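Local coordinates for protein peptidoglycan N-acetylglucosamine deacetylase (Bacillus cereus, PDB 4L1G) that removes acetyl groups from N-acetylglucosamine residues of bacterial peptidoglycan, and also acts on soluble chitin and its oligomers, using a zinc ion as cofactor, at residues Thr78-Pro83 against Thr103-Gly108; Lys96-Lys101 against Ala238-Ile243; Ala164-Arg169 against Glu185-Ile190. All coordinates share one frame; numbering follows the deposited sequence.

In the fold
The three contacts sample a parallel TIM-type barrel from its centre to its outer layer and illustrate a principle: backbone ladders carry barrel strands, whereas side chains and water join the outer layer. Contact 1 is core: two adjacent strands whose side chains are all buried, including the zinc-binding residue Asp81. Contact 3 joins two short parallel strands by a similar backbone ladder, about 14 Å away between centres, and Arg169 at its end forms a salt bridge with Asp80. Contact 2, across the chain's centre from contact 3, differs in kind, pairing the turn after helix 89-97 with helix 233-248 near the surface. Helix 89-97 ties it to contact 1, where Phe79 also packs on Leu239.

Contact 1: Thr78-Pro83 against Thr103-Gly108; sequences TFDDGP and TFFLLG
The carbonyl oxygen of Thr103 receives two donors from the neighbouring strand: Phe79 N at 2.9 Å and the weaker CA-H of Thr78, whose CA lies 3.2 Å from that oxygen. One step on, the roles reverse, with Phe105 N bonding Phe79 O at 2.9 Å, and the parallel ladder continues through Asp81 N to Phe105 O. Past the corner at Asp81, Gly82 O takes Leu107 N, while Leu106 CD2 presses within 3.4 Å of Gly82 C; a cis peptide bond then leads into Pro83. On one face, Phe79 and Phe104 run side by side with their planes 24° apart, slid so far that they barely overlap: Phe79 CD1 sits 3.9 Å above the rim of the Phe104 ring. In both, CG lies anti to the carbonyl carbon (Phe79 chi1 -57°), which lays the rings alongside one another. On the other face, Asp80 lays OD1 3.3 Å from Phe105 CB with the carboxylate plane 89° from the ring, and Arg169 forms a salt bridge to that oxygen. Asp80 is the predicted proton acceptor, and Asp81 binds zinc with His131 and His135, its OD2 also bonding Thr227. Strands 74-80 and 103-106 belong to a beta-alpha-beta unit whose helix 89-97 covers the phenylalanine face through Ile91, Leu92 and Leu95; helix 115-123 packs on Pro83 and Leu106, and strand 221-225 bonds to Thr78 and Asp80.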
loop_
_atom_site.group_PDB
_atom_site.type_symbol
_atom_site.label_atom_id
_atom_site.label_comp_id
_atom_site.label_asym_id
_atom_site.label_seq_id
_atom_site.Cartn_x
_atom_site.Cartn_y
_atom_site.Cartn_z
ATOM N N THR A 78 3.695 0.036 -3.527
ATOM C CA THR A 78 2.691 0.479 -2.564
ATOM C C THR A 78 3.294 1.507 -1.617
ATOM O O THR A 78 4.484 1.448 -1.304
ATOM C CB THR A 78 2.101 -0.692 -1.748
ATOM O OG1 THR A 78 3.101 -1.229 -0.873
ATOM C CG2 THR A 78 1.579 -1.792 -2.668
ATOM N N PHE A 79 2.469 2.449 -1.168
ATOM C CA PHE A 79 2.925 3.530 -0.296
ATOM C C PHE A 79 1.997 3.699 0.908
ATOM O O PHE A 79 0.782 3.833 0.753
ATOM C CB PHE A 79 3.022 4.840 -1.084
ATOM C CG PHE A 79 3.933 4.766 -2.281
ATOM C CD1 PHE A 79 3.442 4.386 -3.522
ATOM C CD2 PHE A 79 5.277 5.077 -2.167
ATOM C CE1 PHE A 79 4.277 4.315 -4.627
ATOM C CE2 PHE A 79 6.118 5.008 -3.267
ATOM C CZ PHE A 79 5.616 4.626 -4.499
ATOM N N ASP A 80 2.577 3.701 2.106
ATOM C CA ASP A 80 1.804 3.734 3.347
ATOM C C ASP A 80 1.797 5.095 4.036
ATOM O O ASP A 80 2.716 5.896 3.854
ATOM C CB ASP A 80 2.344 2.694 4.329
ATOM C CG ASP A 80 1.867 1.293 4.019
ATOM O OD1 ASP A 80 1.190 1.102 2.987
ATOM O OD2 ASP A 80 2.176 0.380 4.813
ATOM N N ASP A 81 0.741 5.331 4.817
ATOM C CA ASP A 81 0.628 6.448 5.769
ATOM C C ASP A 81 0.205 7.798 5.187
ATOM O O ASP A 81 0.120 8.787 5.914
ATOM C CB ASP A 81 1.900 6.613 6.613
ATOM C CG ASP A 81 2.271 5.352 7.358
ATOM O OD1 ASP A 81 1.397 4.473 7.509
ATOM O OD2 ASP A 81 3.437 5.243 7.797
ATOM N N GLY A 82 -0.067 7.837 3.889
ATOM C CA GLY A 82 -0.495 9.070 3.253
ATOM C C GLY A 82 -1.934 9.421 3.582
ATOM O O GLY A 82 -2.614 8.668 4.282
ATOM N N PRO A 83 -2.409 10.574 3.084
ATOM C CA PRO A 83 -1.614 11.523 2.301
ATOM C C PRO A 83 -0.835 12.474 3.196
ATOM O O PRO A 83 -1.052 12.502 4.405
ATOM C CB PRO A 83 -2.682 12.307 1.543
ATOM C CG PRO A 83 -3.831 12.333 2.481
ATOM C CD PRO A 83 -3.820 10.989 3.169
ATOM N N THR A 103 -0.319 1.746 -5.600
ATOM C CA THR A 103 -1.394 1.592 -4.635
ATOM C C THR A 103 -1.052 2.358 -3.365
ATOM O O THR A 103 0.057 2.242 -2.840
ATOM C CB THR A 103 -1.637 0.106 -4.308
ATOM O OG1 THR A 103 -1.808 -0.626 -5.528
ATOM C CG2 THR A 103 -2.878 -0.060 -3.445
ATOM N N PHE A 104 -2.003 3.150 -2.881
ATOM C CA PHE A 104 -1.781 3.974 -1.699
ATOM C C PHE A 104 -2.655 3.551 -0.521
ATOM O O PHE A 104 -3.881 3.659 -0.573
ATOM C CB PHE A 104 -2.031 5.450 -2.020
ATOM C CG PHE A 104 -0.996 6.058 -2.921
ATOM C CD1 PHE A 104 -1.031 5.838 -4.289
ATOM C CD2 PHE A 104 0.007 6.858 -2.400
ATOM C CE1 PHE A 104 -0.078 6.402 -5.122
ATOM C CE2 PHE A 104 0.962 7.423 -3.227
ATOM C CZ PHE A 104 0.919 7.195 -4.590
ATOM N N PHE A 105 -2.018 3.072 0.542
ATOM C CA PHE A 105 -2.734 2.747 1.766
ATOM C C PHE A 105 -2.781 3.973 2.671
ATOM O O PHE A 105 -1.796 4.316 3.327
ATOM C CB PHE A 105 -2.089 1.555 2.475
ATOM C CG PHE A 105 -2.337 0.243 1.787
ATOM C CD1 PHE A 105 -1.367 -0.326 0.979
ATOM C CD2 PHE A 105 -3.550 -0.412 1.935
ATOM C CE1 PHE A 105 -1.596 -1.533 0.337
ATOM C CE2 PHE A 105 -3.787 -1.619 1.299
ATOM C CZ PHE A 105 -2.807 -2.180 0.497
ATOM N N LEU A 106 -3.932 4.635 2.689
ATOM C CA LEU A 106 -4.065 5.920 3.364
ATOM C C LEU A 106 -4.615 5.795 4.782
ATOM O O LEU A 106 -5.494 4.976 5.047
ATOM C CB LEU A 106 -4.964 6.850 2.547
ATOM C CG LEU A 106 -4.588 7.059 1.079
ATOM C CD1 LEU A 106 -5.592 7.983 0.403
ATOM C CD2 LEU A 106 -3.170 7.598 0.943
ATOM N N LEU A 107 -4.084 6.612 5.686
ATOM C CA LEU A 107 -4.616 6.714 7.040
ATOM C C LEU A 107 -5.854 7.598 7.028
ATOM O O LEU A 107 -5.883 8.630 6.356
ATOM C CB LEU A 107 -3.569 7.297 7.993
ATOM C CG LEU A 107 -2.399 6.379 8.349
ATOM C CD1 LEU A 107 -1.298 7.146 9.056
ATOM C CD2 LEU A 107 -2.886 5.233 9.214
ATOM N N GLY A 108 -6.879 7.185 7.769
ATOM C CA GLY A 108 -8.116 7.940 7.848
ATOM C C GLY A 108 -7.922 9.358 8.354
ATOM O O GLY A 108 -8.514 10.298 7.823
#

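Contact 2: Lys96-Lys101 against Ala238-Ile243; sequences KQHNVK and ALDKII
His98 can be followed outward from CB, which rests against two methyl groups of Ile243, CG2 and CD1, both 3.8 Å away on one side. His98 CG keeps the same company, 3.9 Å from Ile243 CD1, and CD2 lies near Ile243 CG2. With CG anti to the carbonyl carbon (chi1 -73°), the ring runs on past Ile243 toward Asp240. ND1 turns back to the helix that His98 follows and bonds Lys94 O, so this nitrogen carries a hydrogen. His98 CE1 points at Asp240 OD2, which lies in the ring plane 3.0 Å away, while Leu239 O sits over one face, offset toward the rim. At the tip, His98 NE2 is 2.7 Å from a water that donates to Asp240 O at 2.8 Å. Beside the root of the histidine, Val100 CG2 meets Ile243 CD1 at 3.7 Å as the two side chains slide past each other, and both touch Phe253. The chemistry is thus graded from methyl groups at the root to carboxylate and water at the tip. So close a carboxylate would be expected to polarise the ring and may favour its protonation, though the salt bridge from Asp240 OD1 to Lys94 probably tempers this.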
loop_
_atom_site.group_PDB
_atom_site.type_symbol
_atom_site.label_atom_id
_atom_site.label_comp_id
_atom_site.label_asym_id
_atom_site.label_seq_id
_atom_site.Cartn_x
_atom_site.Cartn_y
_atom_site.Cartn_z
ATOM N N LYS A 96 4.034 9.524 -12.291
ATOM C CA LYS A 96 3.481 10.064 -13.527
ATOM C C LYS A 96 4.515 10.064 -14.652
ATOM O O LYS A 96 4.231 9.638 -15.769
ATOM C CB LYS A 96 2.971 11.488 -13.293
ATOM C CG LYS A 96 2.296 12.122 -14.495
ATOM C CD LYS A 96 1.059 11.340 -14.898
ATOM C CE LYS A 96 0.251 12.083 -15.948
ATOM N NZ LYS A 96 -0.944 11.299 -16.370
ATOM N N GLN A 97 5.718 10.538 -14.345
ATOM C CA GLN A 97 6.768 10.671 -15.350
ATOM C C GLN A 97 7.393 9.334 -15.749
ATOM O O GLN A 97 8.182 9.269 -16.691
ATOM C CB GLN A 97 7.841 11.656 -14.878
ATOM C CG GLN A 97 7.354 13.097 -14.805
ATOM C CD GLN A 97 6.909 13.633 -16.158
ATOM O OE1 GLN A 97 7.542 13.370 -17.181
ATOM N NE2 GLN A 97 5.811 14.381 -16.169
ATOM N N HIS A 98 7.035 8.272 -15.032
ATOM C CA HIS A 98 7.496 6.933 -15.378
ATOM C C HIS A 98 6.357 6.069 -15.910
ATOM O O HIS A 98 6.541 4.874 -16.150
ATOM C CB HIS A 98 8.159 6.254 -14.178
ATOM C CG HIS A 98 9.515 6.797 -13.851
ATOM N ND1 HIS A 98 9.713 7.797 -12.924
ATOM C CD2 HIS A 98 10.740 6.481 -14.333
ATOM C CE1 HIS A 98 11.002 8.072 -12.845
ATOM N NE2 HIS A 98 11.648 7.289 -13.690
ATOM N N ASN A 99 5.186 6.678 -16.083
ATOM C CA ASN A 99 4.020 5.996 -16.645
ATOM C C ASN A 99 3.603 4.757 -15.840
ATOM O O ASN A 99 3.259 3.721 -16.406
ATOM C CB ASN A 99 4.275 5.632 -18.116
ATOM C CG ASN A 99 3.018 5.179 -18.841
ATOM O OD1 ASN A 99 1.929 5.705 -18.615
ATOM N ND2 ASN A 99 3.165 4.186 -19.708
ATOM N N VAL A 100 3.641 4.864 -14.515
ATOM C CA VAL A 100 3.239 3.743 -13.669
ATOM C C VAL A 100 2.135 4.111 -12.685
ATOM O O VAL A 100 2.056 5.243 -12.207
ATOM C CB VAL A 100 4.432 3.143 -12.889
ATOM C CG1 VAL A 100 5.428 2.501 -13.847
ATOM C CG2 VAL A 100 5.103 4.201 -12.044
ATOM N N LYS A 101 1.276 3.140 -12.398
ATOM C CA LYS A 101 0.266 3.290 -11.364
ATOM C C LYS A 101 0.725 2.535 -10.124
ATOM O O LYS A 101 1.419 1.523 -10.226
ATOM C CB LYS A 101 -1.081 2.742 -11.838
ATOM C CG LYS A 101 -1.530 3.259 -13.195
ATOM C CD LYS A 101 -1.730 4.762 -13.186
ATOM C CE LYS A 101 -2.184 5.256 -14.550
ATOM N NZ LYS A 101 -2.318 6.736 -14.581
ATOM N N ALA A 238 14.501 7.364 -4.914
ATOM C CA ALA A 238 14.779 5.976 -5.272
ATOM C C ALA A 238 13.951 5.525 -6.470
ATOM O O ALA A 238 14.393 4.691 -7.256
ATOM C CB ALA A 238 14.529 5.061 -4.081
ATOM N N LEU A 239 12.755 6.087 -6.607
ATOM C CA LEU A 239 11.848 5.739 -7.699
ATOM C C LEU A 239 12.451 6.002 -9.077
ATOM O O LEU A 239 12.157 5.286 -10.035
ATOM C CB LEU A 239 10.524 6.498 -7.558
ATOM C CG LEU A 239 9.694 6.164 -6.317
ATOM C CD1 LEU A 239 8.420 6.993 -6.273
ATOM C CD2 LEU A 239 9.377 4.680 -6.280
ATOM N N ASP A 240 13.294 7.028 -9.173
ATOM C CA ASP A 240 13.941 7.369 -10.438
ATOM C C ASP A 240 14.914 6.283 -10.888
ATOM O O ASP A 240 15.276 6.218 -12.060
ATOM C CB ASP A 240 14.667 8.716 -10.340
ATOM C CG ASP A 240 13.716 9.899 -10.378
ATOM O OD1 ASP A 240 14.060 10.961 -9.812
ATOM O OD2 ASP A 240 12.627 9.773 -10.974
ATOM N N LYS A 241 15.336 5.438 -9.953
ATOM C CA LYS A 241 16.249 4.343 -10.263
ATOM C C LYS A 241 15.528 3.001 -10.273
ATOM O O LYS A 241 15.746 2.174 -11.158
ATOM C CB LYS A 241 17.399 4.299 -9.255
ATOM C CG LYS A 241 18.377 5.456 -9.360
ATOM C CD LYS A 241 19.447 5.350 -8.287
ATOM C CE LYS A 241 20.487 6.446 -8.422
ATOM N NZ LYS A 241 21.285 6.295 -9.668
ATOM N N ILE A 242 14.669 2.795 -9.279
ATOM C CA ILE A 242 13.954 1.533 -9.110
ATOM C C ILE A 242 13.112 1.171 -10.328
ATOM O O ILE A 242 13.172 0.046 -10.827
ATOM C CB ILE A 242 13.043 1.576 -7.865
ATOM C CG1 ILE A 242 13.884 1.542 -6.588
ATOM C CG2 ILE A 242 12.058 0.421 -7.875
ATOM C CD1 ILE A 242 13.071 1.701 -5.323
ATOM N N ILE A 243 12.338 2.135 -10.810
ATOM C CA ILE A 243 11.410 1.887 -11.908
ATOM C C ILE A 243 12.084 1.499 -13.234
ATOM O O ILE A 243 11.753 0.457 -13.802
ATOM C CB ILE A 243 10.407 3.054 -12.086
ATOM C CG1 ILE A 243 9.545 3.199 -10.828
ATOM C CG2 ILE A 243 9.539 2.835 -13.312
ATOM C CD1 ILE A 243 8.622 4.398 -10.849
HETATM O O HOH W 1 14.238 8.075 -13.813
#

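Contact 3: Ala164-Arg169 against Glu185-Ile190; sequences APKFIR and EQNFMI
Ile168 drives its CD1 methyl onto the face of Phe188, 3.6 Å from the ring centroid and 21° off the ring normal, a bump set on a flat ring. The chain reaches there because CG1 lies anti to the carbonyl carbon (chi1 -64°) and the next bond is extended. The same ring is bounded by backbone: Lys166 O stands at its edge near the plane, and Pro165 O is 3.4 Å from Phe188 CE1. Nearer the backbone, the side chain of Ile190 fits against the root of Ile168, with Ile190 CG1 resting 3.8 Å from Ile168 CB. The opposite face of the sheet carries a looser match, a Met-aromatic contact in which Met189 SD approaches Phe167 CE2 obliquely at 4.0 Å and the two side chains point the same way. Beneath these shapes runs the ladder, Met189 N to Lys166 O at 2.8 Å and Ile168 N to Met189 O at 2.9 Å. Lys166 runs extended and obliquely across Asn187, bending only at its last torsion (chi4 64°), which brings Lys166 NZ to 2.9 Å from Asn187 O, above the carbonyl plane. Asn187, with positive phi, is the C-prime residue of the Schellman motif ending helix 177-185; that helix packs on Ile190, and helix 143-161 packs on Phe188. Shortly after Arg169 the chain carries a partially hydroxylated proline. Strand 167-168, helix 177-185 and strand 189-191 thus make a parallel beta-alpha-beta unit, consistent with the repeating unit of the TIM-type barrel.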
loop_
_atom_site.group_PDB
_atom_site.type_symbol
_atom_site.label_atom_id
_atom_site.label_comp_id
_atom_site.label_asym_id
_atom_site.label_seq_id
_atom_site.Cartn_x
_atom_site.Cartn_y
_atom_site.Cartn_z
ATOM N N ALA A 164 -15.626 2.544 -1.970
ATOM C CA ALA A 164 -15.126 1.944 -0.740
ATOM C C ALA A 164 -13.999 0.968 -1.065
ATOM O O ALA A 164 -14.230 -0.042 -1.727
ATOM C CB ALA A 164 -16.252 1.235 -0.001
ATOM N N PRO A 165 -12.774 1.270 -0.603
ATOM C CA PRO A 165 -11.584 0.466 -0.922
ATOM C C PRO A 165 -11.708 -0.988 -0.471
ATOM O O PRO A 165 -12.139 -1.253 0.651
ATOM C CB PRO A 165 -10.469 1.165 -0.136
ATOM C CG PRO A 165 -10.960 2.564 0.054
ATOM C CD PRO A 165 -12.442 2.434 0.236
ATOM N N LYS A 166 -11.328 -1.917 -1.342
ATOM C CA LYS A 166 -11.399 -3.339 -1.030
ATOM C C LYS A 166 -10.166 -3.794 -0.257
ATOM O O LYS A 166 -10.207 -4.785 0.473
ATOM C CB LYS A 166 -11.533 -4.158 -2.318
ATOM C CG LYS A 166 -11.731 -5.653 -2.099
ATOM C CD LYS A 166 -11.729 -6.411 -3.418
ATOM C CE LYS A 166 -12.062 -7.880 -3.215
ATOM N NZ LYS A 166 -13.447 -8.072 -2.701
ATOM N N PHE A 167 -9.072 -3.056 -0.415
ATOM C CA PHE A 167 -7.787 -3.472 0.138
ATOM C C PHE A 167 -7.452 -2.833 1.480
ATOM O O PHE A 167 -7.554 -1.618 1.652
ATOM C CB PHE A 167 -6.660 -3.220 -0.871
ATOM C CG PHE A 167 -6.624 -4.213 -1.997
ATOM C CD1 PHE A 167 -7.360 -4.001 -3.151
ATOM C CD2 PHE A 167 -5.855 -5.362 -1.901
ATOM C CE1 PHE A 167 -7.328 -4.917 -4.192
ATOM C CE2 PHE A 167 -5.821 -6.282 -2.937
ATOM C CZ PHE A 167 -6.559 -6.058 -4.083
ATOM N N ILE A 168 -7.044 -3.676 2.424
ATOM C CA ILE A 168 -6.603 -3.233 3.740
ATOM C C ILE A 168 -5.145 -3.624 3.945
ATOM O O ILE A 168 -4.722 -4.698 3.519
ATOM C CB ILE A 168 -7.437 -3.902 4.857
ATOM C CG1 ILE A 168 -8.903 -3.477 4.773
ATOM C CG2 ILE A 168 -6.878 -3.573 6.240
ATOM C CD1 ILE A 168 -9.774 -4.132 5.824
ATOM N N ARG A 169 -4.372 -2.749 4.581
ATOM C CA ARG A 169 -3.056 -3.131 5.079
ATOM C C ARG A 169 -2.912 -2.724 6.541
ATOM O O ARG A 169 -3.091 -1.557 6.884
ATOM C CB ARG A 169 -1.937 -2.507 4.245
ATOM C CG ARG A 169 -0.547 -2.840 4.763
ATOM C CD ARG A 169 0.536 -2.275 3.868
ATOM N NE ARG A 169 0.713 -3.055 2.647
ATOM C CZ ARG A 169 1.410 -2.637 1.595
ATOM N NH1 ARG A 169 1.983 -1.440 1.616
ATOM N NH2 ARG A 169 1.529 -3.407 0.522
ATOM N N GLU A 185 -14.896 -11.936 5.450
ATOM C CA GLU A 185 -16.353 -12.030 5.407
ATOM C C GLU A 185 -16.984 -10.745 4.881
ATOM O O GLU A 185 -18.058 -10.770 4.284
ATOM C CB GLU A 185 -16.914 -12.366 6.790
ATOM C CG GLU A 185 -16.577 -13.770 7.266
ATOM C CD GLU A 185 -16.981 -14.014 8.707
ATOM O OE1 GLU A 185 -16.872 -15.173 9.164
ATOM O OE2 GLU A 185 -17.404 -13.050 9.386
ATOM N N GLN A 186 -16.304 -9.625 5.099
ATOM C CA GLN A 186 -16.810 -8.329 4.664
ATOM C C GLN A 186 -16.325 -7.957 3.266
ATOM O O GLN A 186 -16.437 -6.805 2.852
ATOM C CB GLN A 186 -16.422 -7.242 5.668
ATOM C CG GLN A 186 -17.092 -7.400 7.020
ATOM C CD GLN A 186 -18.600 -7.294 6.929
ATOM O OE1 GLN A 186 -19.131 -6.466 6.189
ATOM N NE2 GLN A 186 -19.300 -8.139 7.678
ATOM N N ASN A 187 -15.782 -8.940 2.551
ATOM C CA ASN A 187 -15.338 -8.762 1.169
ATOM C C ASN A 187 -14.146 -7.810 1.021
ATOM O O ASN A 187 -13.989 -7.152 -0.009
ATOM C CB ASN A 187 -16.504 -8.329 0.269
ATOM C CG ASN A 187 -16.289 -8.694 -1.184
ATOM O OD1 ASN A 187 -15.560 -9.636 -1.500
ATOM N ND2 ASN A 187 -16.927 -7.949 -2.082
ATOM N N PHE A 188 -13.316 -7.738 2.057
ATOM C CA PHE A 188 -12.035 -7.045 1.969
ATOM C C PHE A 188 -10.962 -8.024 1.513
ATOM O O PHE A 188 -11.150 -9.240 1.572
ATOM C CB PHE A 188 -11.610 -6.491 3.332
ATOM C CG PHE A 188 -12.359 -5.262 3.765
ATOM C CD1 PHE A 188 -12.070 -4.026 3.211
ATOM C CD2 PHE A 188 -13.326 -5.340 4.755
ATOM C CE1 PHE A 188 -12.747 -2.889 3.622
ATOM C CE2 PHE A 188 -14.008 -4.210 5.169
ATOM C CZ PHE A 188 -13.716 -2.981 4.602
ATOM N N MET A 189 -9.834 -7.492 1.058
ATOM C CA MET A 189 -8.627 -8.300 0.929
ATOM C C MET A 189 -7.471 -7.604 1.627
ATOM O O MET A 189 -7.268 -6.402 1.472
ATOM C CB MET A 189 -8.267 -8.593 -0.530
ATOM C CG MET A 189 -7.030 -9.479 -0.644
ATOM S SD MET A 189 -6.663 -10.115 -2.286
ATOM C CE MET A 189 -5.295 -11.211 -1.913
ATOM N N ILE A 190 -6.716 -8.365 2.408
ATOM C CA ILE A 190 -5.586 -7.810 3.131
ATOM C C ILE A 190 -4.277 -8.192 2.457
ATOM O O ILE A 190 -3.997 -9.369 2.240
ATOM C CB ILE A 190 -5.589 -8.262 4.600
ATOM C CG1 ILE A 190 -6.800 -7.656 5.318
ATOM C CG2 ILE A 190 -4.287 -7.871 5.282
ATOM C CD1 ILE A 190 -6.773 -7.808 6.814
#